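Local atomic coordinates of putative diflavin flavoprotein A 3 (Synechocystis sp., PDB entry 6H0C), a protein that probably passes electrons from NADH to oxygen, reducing it to water, as a cyanobacterial flavodiiron protein whose flavodiiron core is the part described here. Residues A[17-22]-A[61-66]. Sequence-based numbering, arbitrary orientation.
Sequences FRSRTW and DNFVGT
Phe-63 reaches from helix 60-70 to the sheet, where its ring meets Phe-17 and Ser-19, alternate residues on one face of strand 14-21. Its CB leaves the helix beside the strand rather than straight at it, but with CG anti to the backbone N (chi1 175°) the ring swings in. Beyond CG, one flank of that ring does the touching: CD1 of Phe-63 lies 4.1 Å from OG of Ser-19, and CE1 of Phe-63 lies the same 4.1 Å from CB of Phe-17. The Phe-17 methylene arrives at the ring's edge, near its plane, whereas the serine hydroxyl approaches obliquely. Pro-55 and Ser-41 also touch this side chain.

A flat apolar ring suits position 63 because it can bridge helix and sheet at this buried place. Ser-19 is small, and its short side chain leaves room for a large ring where the CA atoms of Ser-19 and Phe-63 are 7.0 Å apart. Phe-17 is long enough to pass Phe-63 and extend to the next helical turn, where its CD1 comes within 4.5 Å of CG2 of Thr-66, a methyl at the ring's edge. OG1 of Thr-66 turns back on the helix and gives a hydrogen bond to O of Asn-62 at 2.8 Å, leaving CG2 to face the strand. The same carbonyl also accepts the Thr-66 amide, from the opposite face of its plane.

The axes of 17-21 and 61-66 come within 9.7 Å and run roughly antiparallel (148°), in the metallo-beta-lactamase-like domain. Strand 14-21 lies between strands 4-11 and 37-45; Ile-7 and Ser-41 of these flanking strands extend the contact, and Val-64 packs against helix 86-98.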
ATOM      1  N   PHE A  17     -11.048 -13.089  10.615  1.00 22.46           N
ATOM      2  CA  PHE A  17     -11.959 -12.077  11.136  1.00 25.43           C
ATOM      3  C   PHE A  17     -12.052 -10.986  10.087  1.00 25.60           C
ATOM      4  O   PHE A  17     -11.116 -10.196   9.944  1.00 26.86           O
ATOM      5  CB  PHE A  17     -11.454 -11.486  12.467  1.00 28.99           C
ATOM      6  CG  PHE A  17     -11.455 -12.454  13.617  1.00 28.66           C
ATOM      7  CD1 PHE A  17     -12.393 -12.338  14.630  1.00 29.86           C
ATOM      8  CD2 PHE A  17     -10.513 -13.469  13.697  1.00 27.59           C
ATOM      9  CE1 PHE A  17     -12.405 -13.230  15.704  1.00 30.63           C
ATOM     10  CE2 PHE A  17     -10.518 -14.364  14.764  1.00 28.17           C
ATOM     11  CZ  PHE A  17     -11.470 -14.240  15.771  1.00 26.78           C
ATOM     12  N   ARG A  18     -13.144 -10.941   9.330  1.00 25.70           N
ATOM     13  CA  ARG A  18     -13.276  -9.908   8.305  1.00 26.33           C
ATOM     14  C   ARG A  18     -14.067  -8.722   8.848  1.00 27.87           C
ATOM     15  O   ARG A  18     -15.280  -8.813   9.036  1.00 30.00           O
ATOM     16  CB  ARG A  18     -13.945 -10.460   7.035  1.00 22.80           C
ATOM     17  CG  ARG A  18     -13.289 -11.728   6.487  1.00 27.22           C
ATOM     18  CD  ARG A  18     -13.502 -11.879   4.990  1.00 30.20           C
ATOM     19  NE  ARG A  18     -14.915 -11.803   4.628  1.00 28.75           N
ATOM     20  CZ  ARG A  18     -15.364 -11.352   3.459  1.00 30.55           C
ATOM     21  NH1 ARG A  18     -16.671 -11.310   3.222  1.00 28.09           N
ATOM     22  NH2 ARG A  18     -14.505 -10.942   2.526  1.00 26.17           N
ATOM     23  N   SER A  19     -13.375  -7.618   9.117  1.00 23.09           N
ATOM     24  CA  SER A  19     -14.054  -6.367   9.450  1.00 27.35           C
ATOM     25  C   SER A  19     -14.644  -5.794   8.169  1.00 32.19           C
ATOM     26  O   SER A  19     -13.909  -5.427   7.246  1.00 31.08           O
ATOM     27  CB  SER A  19     -13.099  -5.373  10.100  1.00 24.70           C
ATOM     28  OG  SER A  19     -12.589  -5.899  11.315  1.00 25.22           O
ATOM     29  N   ARG A  20     -15.970  -5.727   8.104  1.00 28.45           N
ATOM     30  CA  ARG A  20     -16.626  -5.395   6.850  1.00 24.90           C
ATOM     31  C   ARG A  20     -17.286  -4.027   6.894  1.00 32.47           C
ATOM     32  O   ARG A  20     -17.897  -3.657   7.897  1.00 31.14           O
ATOM     33  CB  ARG A  20     -17.663  -6.471   6.498  1.00 27.50           C
ATOM     34  CG  ARG A  20     -17.113  -7.897   6.505  1.00 25.73           C
ATOM     35  CD  ARG A  20     -18.122  -8.894   5.940  1.00 26.33           C
ATOM     36  NE  ARG A  20     -19.369  -8.886   6.698  1.00 30.72           N
ATOM     37  CZ  ARG A  20     -20.531  -9.327   6.229  1.00 34.60           C
ATOM     38  NH1 ARG A  20     -20.607  -9.812   4.994  1.00 32.41           N
ATOM     39  NH2 ARG A  20     -21.620  -9.279   6.993  1.00 32.66           N
ATOM     40  N   THR A  21     -17.141  -3.275   5.803  1.00 32.27           N
ATOM     41  CA  THR A  21     -17.895  -2.039   5.612  1.00 34.45           C
ATOM     42  C   THR A  21     -18.524  -2.044   4.217  1.00 35.16           C
ATOM     43  O   THR A  21     -17.857  -2.343   3.225  1.00 30.12           O
ATOM     44  CB  THR A  21     -17.012  -0.770   5.806  1.00 33.31           C
ATOM     45  OG1 THR A  21     -17.823   0.401   5.676  1.00 40.83           O
ATOM     46  CG2 THR A  21     -15.875  -0.700   4.787  1.00 26.92           C
ATOM     47  N   TRP A  22     -19.818  -1.747   4.142  1.00 34.75           N
ATOM     48  CA  TRP A  22     -20.498  -1.730   2.852  1.00 37.72           C
ATOM     49  C   TRP A  22     -20.339  -0.360   2.197  1.00 41.41           C
ATOM     50  O   TRP A  22     -20.436  -0.226   0.981  1.00 46.07           O
ATOM     51  CB  TRP A  22     -21.978  -2.103   3.008  1.00 40.39           C
ATOM     52  CG  TRP A  22     -22.203  -3.597   3.065  1.00 50.04           C
ATOM     53  CD1 TRP A  22     -22.404  -4.448   2.001  1.00 50.90           C
ATOM     54  CD2 TRP A  22     -22.227  -4.414   4.238  1.00 49.89           C
ATOM     55  NE1 TRP A  22     -22.558  -5.742   2.452  1.00 47.48           N
ATOM     56  CE2 TRP A  22     -22.453  -5.746   3.819  1.00 49.27           C
ATOM     57  CE3 TRP A  22     -22.072  -4.150   5.603  1.00 57.71           C
ATOM     58  CZ2 TRP A  22     -22.532  -6.805   4.718  1.00 61.71           C
ATOM     59  CZ3 TRP A  22     -22.155  -5.203   6.498  1.00 65.25           C
ATOM     60  CH2 TRP A  22     -22.385  -6.514   6.053  1.00 70.43           C
ATOM     61  N   ASP A  61     -12.849  -0.713  17.540  1.00 34.80           N
ATOM     62  CA  ASP A  61     -13.683  -1.100  18.677  1.00 38.02           C
ATOM     63  C   ASP A  61     -14.549  -2.330  18.441  1.00 37.56           C
ATOM     64  O   ASP A  61     -14.674  -3.160  19.341  1.00 37.53           O
ATOM     65  CB  ASP A  61     -14.558   0.075  19.102  1.00 39.01           C
ATOM     66  CG  ASP A  61     -13.741   1.216  19.628  1.00 41.03           C
ATOM     67  OD1 ASP A  61     -12.568   0.976  19.975  1.00 40.82           O
ATOM     68  OD2 ASP A  61     -14.252   2.346  19.692  1.00 49.06           O
ATOM     69  N   ASN A  62     -15.150  -2.454  17.256  1.00 35.10           N
ATOM     70  CA  ASN A  62     -15.877  -3.677  16.915  1.00 36.41           C
ATOM     71  C   ASN A  62     -14.949  -4.863  16.955  1.00 36.62           C
ATOM     72  O   ASN A  62     -15.311  -5.947  17.419  1.00 36.28           O
ATOM     73  CB  ASN A  62     -16.505  -3.598  15.524  1.00 36.75           C
ATOM     74  CG  ASN A  62     -17.810  -2.856  15.514  1.00 47.93           C
ATOM     75  OD1 ASN A  62     -18.263  -2.350  16.545  1.00 57.53           O
ATOM     76  ND2 ASN A  62     -18.424  -2.764  14.340  1.00 45.11           N
ATOM     77  N   PHE A  63     -13.745  -4.648  16.439  1.00 34.31           N
ATOM     78  CA  PHE A  63     -12.796  -5.732  16.319  1.00 33.36           C
ATOM     79  C   PHE A  63     -12.343  -6.223  17.685  1.00 33.81           C
ATOM     80  O   PHE A  63     -12.413  -7.420  17.975  1.00 30.00           O
ATOM     81  CB  PHE A  63     -11.580  -5.316  15.497  1.00 27.43           C
ATOM     82  CG  PHE A  63     -10.518  -6.374  15.444  1.00 26.67           C
ATOM     83  CD1 PHE A  63     -10.664  -7.476  14.612  1.00 31.08           C
ATOM     84  CD2 PHE A  63      -9.391  -6.286  16.242  1.00 25.85           C
ATOM     85  CE1 PHE A  63      -9.691  -8.466  14.560  1.00 29.48           C
ATOM     86  CE2 PHE A  63      -8.416  -7.268  16.197  1.00 29.83           C
ATOM     87  CZ  PHE A  63      -8.565  -8.361  15.357  1.00 29.71           C
ATOM     88  N   VAL A  64     -11.861  -5.298  18.514  1.00 32.29           N
ATOM     89  CA  VAL A  64     -11.352  -5.675  19.827  1.00 31.28           C
ATOM     90  C   VAL A  64     -12.498  -6.241  20.651  1.00 34.14           C
ATOM     91  O   VAL A  64     -12.328  -7.216  21.378  1.00 34.17           O
ATOM     92  CB  VAL A  64     -10.696  -4.487  20.558  1.00 30.67           C
ATOM     93  CG1 VAL A  64     -10.424  -4.835  22.020  1.00 28.91           C
ATOM     94  CG2 VAL A  64      -9.413  -4.097  19.856  1.00 32.42           C
ATOM     95  N   GLY A  65     -13.672  -5.636  20.498  1.00 37.97           N
ATOM     96  CA  GLY A  65     -14.863  -6.079  21.194  1.00 37.43           C
ATOM     97  C   GLY A  65     -15.210  -7.499  20.818  1.00 37.76           C
ATOM     98  O   GLY A  65     -15.517  -8.317  21.679  1.00 43.63           O
ATOM     99  N   THR A  66     -15.142  -7.795  19.526  1.00 33.49           N
ATOM    100  CA  THR A  66     -15.445  -9.130  19.026  1.00 31.53           C
ATOM    101  C   THR A  66     -14.383 -10.156  19.405  1.00 34.03           C
ATOM    102  O   THR A  66     -14.693 -11.258  19.857  1.00 36.67           O
ATOM    103  CB  THR A  66     -15.587  -9.118  17.507  1.00 31.94           C
ATOM    104  OG1 THR A  66     -16.737  -8.348  17.154  1.00 38.53           O
ATOM    105  CG2 THR A  66     -15.755 -10.526  16.987  1.00 33.46           C
TER